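Local coordinates for protein KLLA0B12012p (PDB 6Y3P) that belongs to the tubulin-tyrosine ligase branch of the ATP-grasp enzymes, probably binds ATP through this C-terminal domain, and interacts with the mRNA decapping enzyme Dcp2, at residues A[201-206]-A[335-340]; A[209-214]-A[241-246]. All blocks are in the same frame, centred on the assembly; numbering follows the deposited sequence.

Contact 1 of 2, residues A[201-206]-A[335-340]; sequences LHNPLL and VDSDYQ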
loop_
_atom_site.group_PDB
_atom_site.type_symbol
_atom_site.label_atom_id
_atom_site.label_comp_id
_atom_site.label_asym_id
_atom_site.label_seq_id
_atom_site.Cartn_x
_atom_site.Cartn_y
_atom_site.Cartn_z
ATOM N N LEU A 201 -8.867 11.461 -8.217
ATOM C CA LEU A 201 -10.157 11.345 -7.544
ATOM C C LEU A 201 -10.698 12.775 -7.211
ATOM O O LEU A 201 -10.324 13.390 -6.204
ATOM C CB LEU A 201 -9.978 10.473 -6.293
ATOM C CG LEU A 201 -11.263 10.036 -5.606
ATOM C CD1 LEU A 201 -11.556 8.620 -5.925
ATOM C CD2 LEU A 201 -11.145 10.204 -4.116
ATOM N N HIS A 202 -11.548 13.307 -8.108
ATOM C CA HIS A 202 -12.132 14.661 -8.021
ATOM C C HIS A 202 -13.215 14.738 -6.950
ATOM O O HIS A 202 -13.525 15.804 -6.424
ATOM C CB HIS A 202 -12.710 15.068 -9.399
ATOM C CG HIS A 202 -14.053 14.463 -9.713
ATOM N ND1 HIS A 202 -14.182 13.128 -10.076
ATOM C CD2 HIS A 202 -15.289 15.021 -9.660
ATOM C CE1 HIS A 202 -15.486 12.922 -10.245
ATOM N NE2 HIS A 202 -16.191 14.028 -9.994
ATOM N N ASN A 203 -13.722 13.559 -6.620
ATOM C CA ASN A 203 -14.845 13.115 -5.813
ATOM C C ASN A 203 -14.428 12.637 -4.366
ATOM O O ASN A 203 -14.961 11.618 -3.963
ATOM C CB ASN A 203 -15.301 11.847 -6.613
ATOM C CG ASN A 203 -16.749 11.513 -6.576
ATOM O OD1 ASN A 203 -17.623 12.375 -6.453
ATOM N ND2 ASN A 203 -17.033 10.249 -6.787
ATOM N N PRO A 204 -13.498 13.198 -3.563
ATOM C CA PRO A 204 -13.202 12.548 -2.270
ATOM C C PRO A 204 -14.346 12.597 -1.256
ATOM O O PRO A 204 -15.097 13.546 -1.271
ATOM C CB PRO A 204 -11.958 13.312 -1.773
ATOM C CG PRO A 204 -12.133 14.644 -2.307
ATOM C CD PRO A 204 -12.690 14.422 -3.708
ATOM N N LEU A 205 -14.486 11.571 -0.414
ATOM C CA LEU A 205 -15.499 11.514 0.641
ATOM C C LEU A 205 -15.115 12.561 1.690
ATOM O O LEU A 205 -13.991 12.553 2.215
ATOM C CB LEU A 205 -15.552 10.105 1.275
ATOM C CG LEU A 205 -16.494 9.883 2.462
ATOM C CD1 LEU A 205 -17.938 10.246 2.122
ATOM C CD2 LEU A 205 -16.393 8.442 2.964
ATOM N N LEU A 206 -16.033 13.504 1.906
ATOM C CA LEU A 206 -15.887 14.639 2.827
ATOM C C LEU A 206 -16.872 14.493 3.955
ATOM O O LEU A 206 -18.075 14.425 3.708
ATOM C CB LEU A 206 -16.055 15.983 2.088
ATOM C CG LEU A 206 -15.065 16.158 0.924
ATOM C CD1 LEU A 206 -15.431 17.376 0.065
ATOM C CD2 LEU A 206 -13.601 16.160 1.418
ATOM N N VAL A 335 -10.928 7.025 -0.788
ATOM C CA VAL A 335 -12.359 6.810 -0.703
ATOM C C VAL A 335 -13.029 7.983 -1.393
ATOM O O VAL A 335 -12.709 9.140 -1.080
ATOM C CB VAL A 335 -12.890 6.663 0.754
ATOM C CG1 VAL A 335 -14.316 6.104 0.755
ATOM C CG2 VAL A 335 -11.964 5.792 1.609
ATOM N N ASP A 336 -13.980 7.683 -2.296
ATOM C CA ASP A 336 -14.757 8.707 -2.996
ATOM C C ASP A 336 -16.076 8.985 -2.277
ATOM O O ASP A 336 -16.439 8.255 -1.352
ATOM C CB ASP A 336 -14.941 8.410 -4.519
ATOM C CG ASP A 336 -15.879 7.298 -4.974
ATOM O OD1 ASP A 336 -16.800 6.926 -4.197
ATOM O OD2 ASP A 336 -15.758 6.865 -6.157
ATOM N N SER A 337 -16.814 10.018 -2.726
ATOM C CA SER A 337 -18.078 10.426 -2.109
ATOM C C SER A 337 -19.213 9.384 -2.247
ATOM O O SER A 337 -20.255 9.549 -1.612
ATOM C CB SER A 337 -18.503 11.798 -2.608
ATOM O OG SER A 337 -18.650 11.736 -4.013
ATOM N N ASP A 338 -18.977 8.280 -3.003
ATOM C CA ASP A 338 -19.933 7.172 -3.176
ATOM C C ASP A 338 -19.489 5.952 -2.411
ATOM O O ASP A 338 -20.004 4.870 -2.668
ATOM C CB ASP A 338 -20.162 6.827 -4.660
ATOM C CG ASP A 338 -20.641 8.007 -5.471
ATOM O OD1 ASP A 338 -21.572 8.707 -5.006
ATOM O OD2 ASP A 338 -20.063 8.256 -6.555
ATOM N N TYR A 339 -18.550 6.137 -1.438
ATOM C CA TYR A 339 -17.981 5.113 -0.557
ATOM C C TYR A 339 -17.275 4.001 -1.346
ATOM O O TYR A 339 -17.214 2.866 -0.894
ATOM C CB TYR A 339 -19.025 4.565 0.452
ATOM C CG TYR A 339 -19.781 5.657 1.182
ATOM C CD1 TYR A 339 -20.971 6.170 0.671
ATOM C CD2 TYR A 339 -19.313 6.170 2.393
ATOM C CE1 TYR A 339 -21.665 7.180 1.326
ATOM C CE2 TYR A 339 -19.991 7.194 3.052
ATOM C CZ TYR A 339 -21.171 7.690 2.516
ATOM O OH TYR A 339 -21.880 8.667 3.158
ATOM N N GLN A 340 -16.685 4.365 -2.505
ATOM C CA GLN A 340 -15.916 3.467 -3.364
ATOM C C GLN A 340 -14.433 3.627 -3.078
ATOM O O GLN A 340 -13.933 4.752 -3.031
ATOM C CB GLN A 340 -16.243 3.692 -4.860
ATOM C CG GLN A 340 -17.727 3.453 -5.262
ATOM C CD GLN A 340 -18.290 2.188 -4.652
ATOM O OE1 GLN A 340 -17.922 1.076 -5.029
ATOM N NE2 GLN A 340 -19.132 2.323 -3.634
#

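Contact 2 of 2, residues A[209-214]-A[241-246]; sequences EAHGRK and PNKFVP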
loop_
_atom_site.group_PDB
_atom_site.type_symbol
_atom_site.label_atom_id
_atom_site.label_comp_id
_atom_site.label_asym_id
_atom_site.label_seq_id
_atom_site.Cartn_x
_atom_site.Cartn_y
_atom_site.Cartn_z
ATOM N N GLU A 209 -17.555 15.808 10.622
ATOM C CA GLU A 209 -16.671 15.676 11.766
ATOM C C GLU A 209 -15.174 16.007 11.476
ATOM O O GLU A 209 -14.488 16.508 12.355
ATOM C CB GLU A 209 -16.832 14.282 12.370
ATOM C CG GLU A 209 -16.459 13.141 11.435
ATOM C CD GLU A 209 -16.634 11.783 12.073
ATOM O OE1 GLU A 209 -16.372 11.653 13.289
ATOM O OE2 GLU A 209 -17.070 10.852 11.363
ATOM N N ALA A 210 -14.706 15.782 10.252
ATOM C CA ALA A 210 -13.338 16.102 9.866
ATOM C C ALA A 210 -13.214 17.535 9.295
ATOM O O ALA A 210 -12.170 17.884 8.748
ATOM C CB ALA A 210 -12.862 15.102 8.834
ATOM N N HIS A 211 -14.282 18.344 9.392
ATOM C CA HIS A 211 -14.359 19.703 8.855
ATOM C C HIS A 211 -13.923 19.783 7.371
ATOM O O HIS A 211 -13.120 20.643 7.010
ATOM C CB HIS A 211 -13.609 20.707 9.740
ATOM C CG HIS A 211 -14.080 20.718 11.158
ATOM N ND1 HIS A 211 -13.704 19.725 12.053
ATOM C CD2 HIS A 211 -14.881 21.595 11.796
ATOM C CE1 HIS A 211 -14.283 20.035 13.198
ATOM N NE2 HIS A 211 -15.007 21.147 13.090
ATOM N N GLY A 212 -14.444 18.856 6.557
ATOM C CA GLY A 212 -14.245 18.779 5.110
ATOM C C GLY A 212 -12.851 18.490 4.598
ATOM O O GLY A 212 -12.517 18.822 3.456
ATOM N N ARG A 213 -12.033 17.889 5.446
ATOM C CA ARG A 213 -10.671 17.487 5.143
ATOM C C ARG A 213 -10.773 16.062 4.590
ATOM O O ARG A 213 -11.497 15.230 5.157
ATOM C CB ARG A 213 -9.824 17.515 6.427
ATOM C CG ARG A 213 -9.569 18.931 6.976
ATOM C CD ARG A 213 -9.230 18.913 8.458
ATOM N NE ARG A 213 -7.906 18.353 8.719
ATOM C CZ ARG A 213 -7.648 17.335 9.536
ATOM N NH1 ARG A 213 -8.632 16.738 10.200
ATOM N NH2 ARG A 213 -6.403 16.905 9.697
ATOM N N LYS A 214 -10.113 15.803 3.451
ATOM C CA LYS A 214 -10.144 14.485 2.815
ATOM C C LYS A 214 -9.220 13.512 3.547
ATOM O O LYS A 214 -8.363 13.933 4.322
ATOM C CB LYS A 214 -9.786 14.575 1.312
ATOM C CG LYS A 214 -8.314 14.805 1.024
ATOM C CD LYS A 214 -7.914 14.323 -0.373
ATOM C CE LYS A 214 -6.579 14.892 -0.837
ATOM N NZ LYS A 214 -5.431 14.469 0.024
ATOM N N PRO A 241 -4.197 18.179 6.047
ATOM C CA PRO A 241 -4.250 19.295 7.022
ATOM C C PRO A 241 -5.333 20.353 6.771
ATOM O O PRO A 241 -5.955 20.864 7.716
ATOM C CB PRO A 241 -2.842 19.901 6.942
ATOM C CG PRO A 241 -2.353 19.564 5.577
ATOM C CD PRO A 241 -2.940 18.208 5.261
ATOM N N ASN A 242 -5.572 20.657 5.496
ATOM C CA ASN A 242 -6.497 21.689 5.074
ATOM C C ASN A 242 -7.809 21.156 4.496
ATOM O O ASN A 242 -7.887 19.999 4.086
ATOM C CB ASN A 242 -5.771 22.619 4.090
ATOM C CG ASN A 242 -4.454 23.149 4.644
ATOM O OD1 ASN A 242 -3.361 22.824 4.140
ATOM N ND2 ASN A 242 -4.524 23.897 5.758
ATOM N N LYS A 243 -8.854 22.000 4.506
ATOM C CA LYS A 243 -10.162 21.659 3.956
ATOM C C LYS A 243 -10.013 21.491 2.448
ATOM O O LYS A 243 -9.300 22.267 1.801
ATOM C CB LYS A 243 -11.213 22.744 4.272
ATOM C CG LYS A 243 -11.367 23.063 5.755
ATOM C CD LYS A 243 -12.713 23.744 6.052
ATOM C CE LYS A 243 -12.786 24.469 7.387
ATOM N NZ LYS A 243 -12.357 23.635 8.544
ATOM N N PHE A 244 -10.639 20.444 1.897
ATOM C CA PHE A 244 -10.575 20.172 0.467
ATOM C C PHE A 244 -11.247 21.277 -0.359
ATOM O O PHE A 244 -12.378 21.689 -0.072
ATOM C CB PHE A 244 -11.174 18.799 0.148
ATOM C CG PHE A 244 -11.020 18.375 -1.292
ATOM C CD1 PHE A 244 -9.814 17.862 -1.758
ATOM C CD2 PHE A 244 -12.088 18.476 -2.183
ATOM C CE1 PHE A 244 -9.677 17.454 -3.089
ATOM C CE2 PHE A 244 -11.951 18.069 -3.513
ATOM C CZ PHE A 244 -10.747 17.563 -3.958
ATOM N N VAL A 245 -10.509 21.793 -1.344
ATOM C CA VAL A 245 -11.015 22.826 -2.239
ATOM C C VAL A 245 -10.866 22.253 -3.649
ATOM O O VAL A 245 -9.727 22.058 -4.080
ATOM C CB VAL A 245 -10.309 24.213 -2.072
ATOM C CG1 VAL A 245 -10.861 25.239 -3.071
ATOM C CG2 VAL A 245 -10.435 24.743 -0.640
ATOM N N PRO A 246 -11.984 21.920 -4.353
ATOM C CA PRO A 246 -11.853 21.355 -5.711
ATOM C C PRO A 246 -11.339 22.354 -6.760
ATOM O O PRO A 246 -11.888 23.460 -6.881
ATOM C CB PRO A 246 -13.262 20.856 -6.040
ATOM C CG PRO A 246 -14.161 21.652 -5.194
ATOM C CD PRO A 246 -13.402 22.069 -3.963
HETATM O O HOH W 1 -8.597 18.115 2.297
#

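Contact 1 of 2, residues A[201-206]-A[335-340]
A beta hairpin of the ATP-grasp domain, strand 326-335 returning as strand 341-347, has its turn gripped by the loop that leaves strand 194-200. In this type I turn (D336 to Y339) D336 makes an Asx turn: its OD1, met from above the carboxylate plane, accepts from D338 N at 2.8 Å and also from Q340 N. Aspartate suits this place, its short carboxylate reaching both N-H groups with CG between N and C (chi1 72°). P204 and D336 form a single beta bridge. L205 N donates almost straight to V335 O at 3.1 Å, though from above that carbonyl plane; S337 N to N203 O is shorter, 2.7 Å, but bent, its donor in the carbonyl plane. Both flank the bridged pair, so proline, without an N-H, fits at 204. Tip to tip, S337 OG donates to N203 OD1 at 2.7 Å, from above the amide plane. L205, CG anti to the backbone N, sets CD2 3.8 Å from V335 CG1 and 3.7 Å from Y339 CD2, crossing the tyrosine obliquely. Behind the hairpin, V335 and Y339 rest on I296 of helix 290-313, and V335 packs on F215 and I217 of strand 215-224.

Contact 2 of 2, residues A[209-214]-A[241-246]
Two surface loops of the ATP-grasp domain cross here nearly at right angles: residues 209-214, which lead into strand 215-224, and residues 241-246, which leave strand 228-239. The contact is largely polar, with backbone carbonyls as the acceptors. Its firmest bond runs from F244 N to G212 O, 2.9 Å long and nearly straight, the donor lying somewhat above the carbonyl plane. G212 belongs to a type I' turn from A210 to R213, where H211 and G212 both have positive phi, a backbone shape that glycine takes easily.

K243 runs its aliphatic chain along the carbonyl of H211, with CG 3.2 Å from H211 O. A bend at chi4 (-51°) curls the ammonium back, so that NZ gives the same oxygen a weak hydrogen bond and stands 3.4 Å from H211 CB. A long, flexible lysine suits this solvent-exposed place, where its chain can lie over the turn. R213 works on the other loop: its CG sits 3.5 Å from N242 O, and the bend at chi3 (71°) brings P241 O to the edge of the guanidinium, near its plane, where NE makes a weak bond of 3.3 Å. A water joins the backbones as well, accepting from K214 N and donating to N242 O at 2.7 Å.

F244, with CG anti to the backbone N (chi1 -174°), turns its ring towards P204 and L206, and R213 lies against F239 of strand 228-239. K214 and A240 are also joined by backbone hydrogen bonding, so the crossing lies at the open end of the antiparallel beta hairpin formed by strands 215-224 and 228-239, away from its turn, where the strands give way to loops.

Contact 1 is partly buried and contact 2 superficial, their centres about 12 Å apart, yet both pin the same connection between strands 194-200 and 215-224. Contact 1 holds its beginning to one hairpin turn; contact 2 holds its end to the loop leaving strand 228-239. The two meet where P204 CG packs 3.6 Å from F244 CZ and L206 CD2 lies 3.8 Å from F244 CB, so the F244 side chain, ring and CB, joins both. Chemistry follows burial: contact 1 combines two backbone bonds and a hydroxyl-amide bond, beside an Asx turn, with leucine, valine and tyrosine packing, whereas contact 2 relies on one strong backbone bond, weak bonds from charged side chains, and a water.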